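Local coordinates for protein H127A/Y244A mutant of alginate lyase AlyC3 in complex with dimannuronate (Psychromonas sp., PDB 7C8F) that is an engineered double mutant of a PL7 alginate lyase, an enzyme that cleaves alginate, here with dimannuronate bound in its glycan pocket, at residues N92-I104 against E252-K266. Sequence-based numbering, arbitrary orientation.
Sequences NKLYTLSAEVEII and EAHFNKLEYKALETK
Y95 reaches across to E264, and V101 to F255, on one face of two antiparallel strands, 93-103 and 250-264, which lie side by side in the outer sheet of a jelly-roll β-sandwich, the fold of PL7 alginate lyases. The strands keep one register until a beta bulge, where N256 is the extra residue, set against the step from E100 to V101. The face carrying Y95, L97, V101, F255 and Y260 packs on strands 119-129 and 235-240 of the other sheet. With CG beside its backbone N (chi1 -58°), Y95 extends its ring past the A262 methyl, CD2 lying 3.7 Å from A262 CB, while the Y260 hydroxyl comes to the ring edge. Its own OH gives a 2.7 Å hydrogen bond to OE2 of E264, met on the anti side with ring and carboxylate planes 85° apart. A phenylalanine in place of Y95 would probably leave that E264 carboxylate without its hydroxyl mate and freer to swing. Further along, V101 CG2 sits over one face of the F255 ring, toward its rim and 3.9 Å from the centroid, a CH-pi contact; A99 CB touches the same ring at CE2. At the bulge, E100, on the opposite face, lies alongside the side chain of N256, carboxylate and amide nearly coplanar; N256 ND2 meets E100 OE1 at 2.8 Å, almost in line with the C-O bond, and the K257 aliphatic chain slants across E100. The polar ends of T96 and S98 turn to T208 and D206 on strand 203-210. At the far end, the H254 imidazole donates from NE2 to the anti lone pair of E252 OE2, and I104 CG1 rests over one face of that ring, 3.8 Å from its centroid.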
ATOM      1  N   ASN B  92      10.209   3.301  16.889  1.00 17.21           N
ATOM      2  CA  ASN B  92      11.163   2.546  17.685  1.00 18.12           C
ATOM      3  C   ASN B  92      11.986   1.567  16.863  1.00 18.18           C
ATOM      4  O   ASN B  92      12.599   0.662  17.434  1.00 20.61           O
ATOM      5  CB  ASN B  92      10.427   1.805  18.803  1.00 19.92           C
ATOM      6  CG  ASN B  92       9.375   0.843  18.277  1.00 22.05           C
ATOM      7  OD1 ASN B  92       8.658   1.130  17.317  1.00 20.71           O
ATOM      8  ND2 ASN B  92       9.275  -0.309  18.914  1.00 23.12           N
ATOM      9  N   LYS B  93      12.006   1.709  15.540  1.00 16.48           N
ATOM     10  CA  LYS B  93      12.785   0.819  14.687  1.00 15.77           C
ATOM     11  C   LYS B  93      13.482   1.656  13.623  1.00 17.42           C
ATOM     12  O   LYS B  93      12.824   2.197  12.727  1.00 16.73           O
ATOM     13  CB  LYS B  93      11.910  -0.262  14.054  1.00 18.40           C
ATOM     14  CG  LYS B  93      11.141  -1.095  15.081  1.00 19.52           C
ATOM     15  CD  LYS B  93      10.540  -2.349  14.444  1.00 20.95           C
ATOM     16  CE  LYS B  93       9.596  -3.070  15.402  1.00 28.87           C
ATOM     17  NZ  LYS B  93      10.344  -4.007  16.269  1.00 42.57           N
ATOM     18  N   LEU B  94      14.801   1.770  13.731  1.00 16.39           N
ATOM     19  CA  LEU B  94      15.604   2.597  12.843  1.00 15.62           C
ATOM     20  C   LEU B  94      16.706   1.725  12.261  1.00 17.37           C
ATOM     21  O   LEU B  94      17.347   0.964  12.994  1.00 19.68           O
ATOM     22  CB  LEU B  94      16.234   3.776  13.600  1.00 18.17           C
ATOM     23  CG  LEU B  94      15.287   4.689  14.376  1.00 23.20           C
ATOM     24  CD1 LEU B  94      16.059   5.799  15.078  1.00 30.84           C
ATOM     25  CD2 LEU B  94      14.243   5.272  13.451  1.00 25.45           C
ATOM     26  N   TYR B  95      16.923   1.830  10.955  1.00 14.94           N
ATOM     27  CA  TYR B  95      17.843   0.968  10.226  1.00 13.49           C
ATOM     28  C   TYR B  95      18.847   1.837   9.492  1.00 12.89           C
ATOM     29  O   TYR B  95      18.449   2.759   8.769  1.00 14.23           O
ATOM     30  CB  TYR B  95      17.070   0.072   9.249  1.00 14.22           C
ATOM     31  CG  TYR B  95      16.053  -0.752  10.005  1.00 15.52           C
ATOM     32  CD1 TYR B  95      14.775  -0.276  10.231  1.00 13.96           C
ATOM     33  CD2 TYR B  95      16.404  -1.979  10.560  1.00 14.23           C
ATOM     34  CE1 TYR B  95      13.857  -1.002  10.964  1.00 12.77           C
ATOM     35  CE2 TYR B  95      15.491  -2.714  11.294  1.00 15.09           C
ATOM     36  CZ  TYR B  95      14.218  -2.215  11.492  1.00 13.94           C
ATOM     37  OH  TYR B  95      13.279  -2.936  12.211  1.00 16.23           O
ATOM     38  N   THR B  96      20.137   1.572   9.696  1.00 14.81           N
ATOM     39  CA  THR B  96      21.186   2.453   9.198  1.00 15.48           C
ATOM     40  C   THR B  96      22.192   1.689   8.352  1.00 16.28           C
ATOM     41  O   THR B  96      22.689   0.637   8.755  1.00 17.55           O
ATOM     42  CB  THR B  96      21.916   3.181  10.334  1.00 17.95           C
ATOM     43  OG1 THR B  96      20.977   3.972  11.074  1.00 22.07           O
ATOM     44  CG2 THR B  96      22.995   4.101   9.758  1.00 22.17           C
ATOM     45  N   LEU B  97      22.492   2.231   7.180  1.00 13.74           N
ATOM     46  CA  LEU B  97      23.546   1.738   6.315  1.00 14.28           C
ATOM     47  C   LEU B  97      24.595   2.837   6.259  1.00 13.70           C
ATOM     48  O   LEU B  97      24.280   3.985   5.927  1.00 14.17           O
ATOM     49  CB  LEU B  97      23.003   1.456   4.914  1.00 15.59           C
ATOM     50  CG  LEU B  97      23.968   0.753   3.969  1.00 16.25           C
ATOM     51  CD1 LEU B  97      24.106  -0.728   4.392  1.00 17.06           C
ATOM     52  CD2 LEU B  97      23.494   0.900   2.512  1.00 18.43           C
ATOM     53  N   SER B  98      25.808   2.488   6.603  1.00 14.47           N
ATOM     54  CA  SER B  98      26.909   3.426   6.608  1.00 15.41           C
ATOM     55  C   SER B  98      27.997   2.976   5.684  1.00 15.20           C
ATOM     56  O   SER B  98      28.440   1.884   5.776  1.00 16.93           O
ATOM     57  CB  SER B  98      27.493   3.560   8.007  1.00 20.48           C
ATOM     58  OG  SER B  98      26.547   3.933   8.935  1.00 25.73           O
ATOM     59  N   ALA B  99      28.428   3.874   4.819  1.00 16.34           N
ATOM     60  CA  ALA B  99      29.459   3.573   3.889  1.00 14.92           C
ATOM     61  C   ALA B  99      30.441   4.715   3.674  1.00 17.11           C
ATOM     62  O   ALA B  99      30.143   5.812   3.925  1.00 18.06           O
ATOM     63  CB  ALA B  99      28.822   3.219   2.559  1.00 16.85           C
ATOM     64  N   GLU B 100      31.624   4.361   3.205  1.00 16.34           N
ATOM     65  CA  GLU B 100      32.627   5.320   2.752  1.00 16.41           C
ATOM     66  C   GLU B 100      32.996   4.791   1.381  1.00 16.81           C
ATOM     67  O   GLU B 100      33.436   3.715   1.260  1.00 20.01           O
ATOM     68  CB  GLU B 100      33.817   5.461   3.655  1.00 17.80           C
ATOM     69  CG  GLU B 100      33.466   6.087   4.965  1.00 20.92           C
ATOM     70  CD  GLU B 100      34.605   6.132   5.952  1.00 44.07           C
ATOM     71  OE1 GLU B 100      35.666   5.599   5.621  1.00 36.26           O
ATOM     72  OE2 GLU B 100      34.390   6.691   7.020  1.00 30.65           O
ATOM     73  N   VAL B 101      32.752   5.567   0.347  1.00 16.61           N
ATOM     74  CA  VAL B 101      32.907   5.148  -1.007  1.00 17.41           C
ATOM     75  C   VAL B 101      33.669   6.095  -1.921  1.00 17.13           C
ATOM     76  O   VAL B 101      33.570   7.272  -1.802  1.00 17.65           O
ATOM     77  CB  VAL B 101      31.497   5.069  -1.639  1.00 20.09           C
ATOM     78  CG1 VAL B 101      31.541   4.419  -2.996  1.00 26.38           C
ATOM     79  CG2 VAL B 101      30.535   4.346  -0.743  1.00 22.39           C
ATOM     80  N   GLU B 102      34.396   5.499  -2.847  1.00 18.53           N
ATOM     81  CA  GLU B 102      35.084   6.180  -3.916  1.00 18.09           C
ATOM     82  C   GLU B 102      34.730   5.502  -5.232  1.00 17.52           C
ATOM     83  O   GLU B 102      34.889   4.348  -5.372  1.00 19.71           O
ATOM     84  CB  GLU B 102      36.595   6.147  -3.728  1.00 21.40           C
ATOM     85  CG  GLU B 102      37.347   6.910  -4.801  1.00 23.50           C
ATOM     86  CD  GLU B 102      38.845   6.911  -4.586  1.00 31.08           C
ATOM     87  OE1 GLU B 102      39.309   6.418  -3.578  1.00 33.94           O
ATOM     88  OE2 GLU B 102      39.531   7.403  -5.459  1.00 49.22           O
ATOM     89  N   ILE B 103      34.238   6.258  -6.182  1.00 17.24           N
ATOM     90  CA  ILE B 103      33.950   5.741  -7.514  1.00 17.92           C
ATOM     91  C   ILE B 103      35.182   5.975  -8.379  1.00 21.57           C
ATOM     92  O   ILE B 103      35.695   7.100  -8.458  1.00 22.66           O
ATOM     93  CB  ILE B 103      32.710   6.431  -8.114  1.00 19.37           C
ATOM     94  CG1 ILE B 103      31.525   6.351  -7.139  1.00 20.56           C
ATOM     95  CG2 ILE B 103      32.353   5.809  -9.463  1.00 21.78           C
ATOM     96  CD1 ILE B 103      31.049   4.940  -6.860  1.00 22.33           C
ATOM     97  N   ILE B 104      35.662   4.916  -9.023  1.00 18.49           N
ATOM     98  CA  ILE B 104      36.947   4.939  -9.712  1.00 19.00           C
ATOM     99  C   ILE B 104      36.732   5.279 -11.178  1.00 21.37           C
ATOM    100  O   ILE B 104      36.047   4.545 -11.898  1.00 22.84           O
ATOM    101  CB  ILE B 104      37.670   3.595  -9.568  1.00 19.84           C
ATOM    102  CG1 ILE B 104      37.814   3.227  -8.094  1.00 22.26           C
ATOM    103  CG2 ILE B 104      39.040   3.676 -10.235  1.00 24.12           C
ATOM    104  CD1 ILE B 104      38.600   4.242  -7.290  1.00 27.36           C
ATOM    105  N   GLU B 252      33.357   0.721 -11.170  1.00 17.25           N
ATOM    106  CA  GLU B 252      34.225   0.249 -10.102  1.00 18.99           C
ATOM    107  C   GLU B 252      34.035   1.164  -8.906  1.00 20.27           C
ATOM    108  O   GLU B 252      34.250   2.377  -9.012  1.00 19.73           O
ATOM    109  CB  GLU B 252      35.694   0.240 -10.539  1.00 19.01           C
ATOM    110  CG  GLU B 252      36.636  -0.194  -9.438  1.00 21.80           C
ATOM    111  CD  GLU B 252      38.054  -0.393  -9.928  1.00 35.87           C
ATOM    112  OE1 GLU B 252      38.262  -0.379 -11.162  1.00 33.72           O
ATOM    113  OE2 GLU B 252      38.952  -0.568  -9.078  1.00 29.00           O
ATOM    114  N   ALA B 253      33.611   0.594  -7.781  1.00 16.97           N
ATOM    115  CA  ALA B 253      33.452   1.320  -6.533  1.00 16.21           C
ATOM    116  C   ALA B 253      34.309   0.672  -5.457  1.00 18.49           C
ATOM    117  O   ALA B 253      34.328  -0.560  -5.326  1.00 19.23           O
ATOM    118  CB  ALA B 253      31.987   1.334  -6.080  1.00 17.69           C
ATOM    119  N   HIS B 254      35.004   1.502  -4.683  1.00 18.27           N
ATOM    120  CA  HIS B 254      35.828   1.058  -3.562  1.00 16.25           C
ATOM    121  C   HIS B 254      35.187   1.523  -2.264  1.00 17.02           C
ATOM    122  O   HIS B 254      35.008   2.728  -2.054  1.00 19.40           O
ATOM    123  CB  HIS B 254      37.255   1.599  -3.684  1.00 18.37           C
ATOM    124  CG  HIS B 254      38.033   0.970  -4.797  1.00 18.73           C
ATOM    125  ND1 HIS B 254      39.411   0.992  -4.841  1.00 28.32           N
ATOM    126  CD2 HIS B 254      37.632   0.299  -5.904  1.00 20.32           C
ATOM    127  CE1 HIS B 254      39.825   0.362  -5.927  1.00 31.83           C
ATOM    128  NE2 HIS B 254      38.766  -0.066  -6.591  1.00 22.18           N
ATOM    129  N   PHE B 255      34.814   0.573  -1.406  1.00 16.82           N
ATOM    130  CA  PHE B 255      34.196   0.877  -0.120  1.00 16.60           C
ATOM    131  C   PHE B 255      35.242   0.696   0.977  1.00 19.80           C
ATOM    132  O   PHE B 255      35.597  -0.438   1.324  1.00 19.06           O
ATOM    133  CB  PHE B 255      33.033  -0.077   0.150  1.00 16.76           C
ATOM    134  CG  PHE B 255      31.762   0.240  -0.611  1.00 14.77           C
ATOM    135  CD1 PHE B 255      31.668   0.024  -1.979  1.00 16.50           C
ATOM    136  CD2 PHE B 255      30.636   0.688   0.066  1.00 16.83           C
ATOM    137  CE1 PHE B 255      30.483   0.297  -2.674  1.00 15.31           C
ATOM    138  CE2 PHE B 255      29.436   0.951  -0.626  1.00 15.17           C
ATOM    139  CZ  PHE B 255      29.367   0.759  -1.990  1.00 15.62           C
ATOM    140  N   ASN B 256      35.719   1.804   1.543  1.00 17.05           N
ATOM    141  CA  ASN B 256      36.584   1.712   2.714  1.00 20.19           C
ATOM    142  C   ASN B 256      35.808   1.266   3.948  1.00 19.44           C
ATOM    143  O   ASN B 256      36.399   0.729   4.893  1.00 20.28           O
ATOM    144  CB  ASN B 256      37.260   3.069   2.943  1.00 21.72           C
ATOM    145  CG  ASN B 256      38.170   3.085   4.154  1.00 55.23           C
ATOM    146  OD1 ASN B 256      39.211   2.427   4.177  1.00 34.33           O
ATOM    147  ND2 ASN B 256      37.796   3.871   5.160  1.00 29.42           N
ATOM    148  N   LYS B 257      34.491   1.450   3.941  1.00 17.51           N
ATOM    149  CA  LYS B 257      33.646   1.127   5.077  1.00 18.11           C
ATOM    150  C   LYS B 257      32.297   0.699   4.533  1.00 17.10           C
ATOM    151  O   LYS B 257      31.786   1.293   3.577  1.00 17.19           O
ATOM    152  CB  LYS B 257      33.470   2.350   5.988  1.00 18.89           C
ATOM    153  CG  LYS B 257      32.393   2.199   7.058  1.00 22.47           C
ATOM    154  CD  LYS B 257      32.398   3.404   8.004  1.00 29.32           C
ATOM    155  CE  LYS B 257      31.317   3.294   9.064  1.00 57.82           C
ATOM    156  NZ  LYS B 257      31.363   4.437  10.020  1.00 65.50           N
ATOM    157  N   LEU B 258      31.741  -0.352   5.124  1.00 15.66           N
ATOM    158  CA  LEU B 258      30.368  -0.747   4.827  1.00 15.06           C
ATOM    159  C   LEU B 258      29.813  -1.425   6.062  1.00 15.93           C
ATOM    160  O   LEU B 258      30.308  -2.487   6.471  1.00 16.56           O
ATOM    161  CB  LEU B 258      30.298  -1.669   3.611  1.00 14.07           C
ATOM    162  CG  LEU B 258      28.872  -2.066   3.195  1.00 14.77           C
ATOM    163  CD1 LEU B 258      28.007  -0.845   2.828  1.00 17.12           C
ATOM    164  CD2 LEU B 258      28.928  -3.033   2.038  1.00 17.53           C
ATOM    165  N   GLU B 259      28.795  -0.811   6.653  1.00 16.13           N
ATOM    166  CA  GLU B 259      28.205  -1.271   7.896  1.00 15.43           C
ATOM    167  C   GLU B 259      26.691  -1.191   7.815  1.00 15.55           C
ATOM    168  O   GLU B 259      26.131  -0.332   7.125  1.00 16.77           O
ATOM    169  CB  GLU B 259      28.667  -0.420   9.076  1.00 17.75           C
ATOM    170  CG  GLU B 259      30.175  -0.520   9.323  1.00 21.97           C
ATOM    171  CD  GLU B 259      30.659   0.441  10.387  1.00 48.07           C
ATOM    172  OE1 GLU B 259      29.825   1.159  10.976  1.00 35.76           O
ATOM    173  OE2 GLU B 259      31.880   0.476  10.632  1.00 33.65           O
ATOM    174  N   TYR B 260      26.049  -2.066   8.577  1.00 14.45           N
ATOM    175  CA  TYR B 260      24.597  -2.124   8.744  1.00 13.02           C
ATOM    176  C   TYR B 260      24.262  -2.272  10.213  1.00 15.80           C
ATOM    177  O   TYR B 260      24.839  -3.047  10.877  1.00 18.20           O
ATOM    178  CB  TYR B 260      23.957  -3.290   7.990  1.00 15.04           C
ATOM    179  CG  TYR B 260      22.523  -3.602   8.389  1.00 13.76           C
ATOM    180  CD1 TYR B 260      21.500  -2.761   8.066  1.00 14.71           C
ATOM    181  CD2 TYR B 260      22.211  -4.765   9.043  1.00 15.55           C
ATOM    182  CE1 TYR B 260      20.215  -3.045   8.435  1.00 14.90           C
ATOM    183  CE2 TYR B 260      20.927  -5.043   9.413  1.00 15.54           C
ATOM    184  CZ  TYR B 260      19.945  -4.191   9.083  1.00 14.55           C
ATOM    185  OH  TYR B 260      18.692  -4.475   9.432  1.00 16.94           O
ATOM    186  N   LYS B 261      23.311  -1.497  10.680  1.00 16.54           N
ATOM    187  CA  LYS B 261      22.886  -1.549  12.045  1.00 17.02           C
ATOM    188  C   LYS B 261      21.389  -1.369  12.198  1.00 17.25           C
ATOM    189  O   LYS B 261      20.840  -0.505  11.635  1.00 17.98           O
ATOM    190  CB  LYS B 261      23.569  -0.452  12.828  1.00 25.03           C
ATOM    191  CG  LYS B 261      23.396  -0.596  14.297  1.00 64.32           C
ATOM    192  CD  LYS B 261      24.497   0.161  15.017  1.00 72.83           C
ATOM    193  CE  LYS B 261      25.757  -0.674  15.136  1.00 88.32           C
ATOM    194  NZ  LYS B 261      26.903  -0.193  14.306  1.00 84.23           N
ATOM    195  N   ALA B 262      20.773  -2.219  12.976  1.00 18.35           N
ATOM    196  CA  ALA B 262      19.370  -2.107  13.287  1.00 17.87           C
ATOM    197  C   ALA B 262      19.230  -1.649  14.729  1.00 17.76           C
ATOM    198  O   ALA B 262      19.815  -2.218  15.574  1.00 22.82           O
ATOM    199  CB  ALA B 262      18.701  -3.442  13.123  1.00 20.68           C
ATOM    200  N   LEU B 263      18.481  -0.603  14.954  1.00 19.41           N
ATOM    201  CA  LEU B 263      18.230  -0.119  16.293  1.00 19.32           C
ATOM    202  C   LEU B 263      16.757  -0.266  16.605  1.00 18.97           C
ATOM    203  O   LEU B 263      15.988   0.549  16.281  1.00 19.68           O
ATOM    204  CB  LEU B 263      18.629   1.326  16.433  1.00 23.94           C
ATOM    205  CG  LEU B 263      20.061   1.609  16.095  1.00 66.66           C
ATOM    206  CD1 LEU B 263      20.389   3.063  16.312  1.00 82.98           C
ATOM    207  CD2 LEU B 263      21.035   0.764  16.857  1.00 62.35           C
ATOM    208  N   GLU B 264      16.420  -1.351  17.243  1.00 20.23           N
ATOM    209  CA  GLU B 264      15.057  -1.670  17.600  1.00 20.24           C
ATOM    210  C   GLU B 264      14.881  -1.590  19.099  1.00 21.75           C
ATOM    211  O   GLU B 264      15.451  -2.351  19.796  1.00 29.08           O
ATOM    212  CB  GLU B 264      14.665  -3.039  17.075  1.00 20.05           C
ATOM    213  CG  GLU B 264      14.781  -3.175  15.564  1.00 21.82           C
ATOM    214  CD  GLU B 264      14.511  -4.566  15.061  1.00 32.72           C
ATOM    215  OE1 GLU B 264      14.532  -5.481  15.881  1.00 49.20           O
ATOM    216  OE2 GLU B 264      14.269  -4.741  13.897  1.00 22.49           O
ATOM    217  N   THR B 265      14.108  -0.626  19.549  1.00 23.54           N
ATOM    218  CA  THR B 265      13.894  -0.365  20.960  1.00 24.30           C
ATOM    219  C   THR B 265      12.444  -0.558  21.352  1.00 30.28           C
ATOM    220  O   THR B 265      11.643  -0.805  20.518  1.00 24.86           O
ATOM    221  CB  THR B 265      14.346   1.043  21.283  1.00 30.00           C
ATOM    222  OG1 THR B 265      13.670   1.980  20.446  1.00 30.00           O
ATOM    223  CG2 THR B 265      15.823   1.154  21.048  1.00 30.00           C
ATOM    224  N   LYS B 266      12.183  -0.460  22.654  1.00 27.45           N
ATOM    225  CA  LYS B 266      10.889  -0.647  23.334  1.00 37.57           C
ATOM    226  C   LYS B 266      10.479  -2.082  23.455  1.00 60.32           C
ATOM    227  O   LYS B 266      10.697  -2.686  24.497  1.00 75.91           O
ATOM    228  CB  LYS B 266       9.724   0.172  22.839  1.00 30.00           C
ATOM    229  CG  LYS B 266       9.839   1.584  23.126  1.00 30.00           C
ATOM    230  CD  LYS B 266       8.411   2.046  22.885  1.00 30.00           C
ATOM    231  CE  LYS B 266       7.795   2.629  24.136  1.00 30.00           C
ATOM    232  NZ  LYS B 266       8.025   4.103  24.059  1.00 30.00           N
TER
HETATM  233  O   HOH W   1      11.560  -2.974  18.693  1.00 34.07           O
HETATM  234  O   HOH W   2      31.972   6.977   8.078  1.00 29.65           O
HETATM  235  O   HOH W   3      40.305   3.655  -3.638  1.00 59.35           O
HETATM  236  O   HOH W   4      33.521   3.577 -12.184  1.00 20.92           O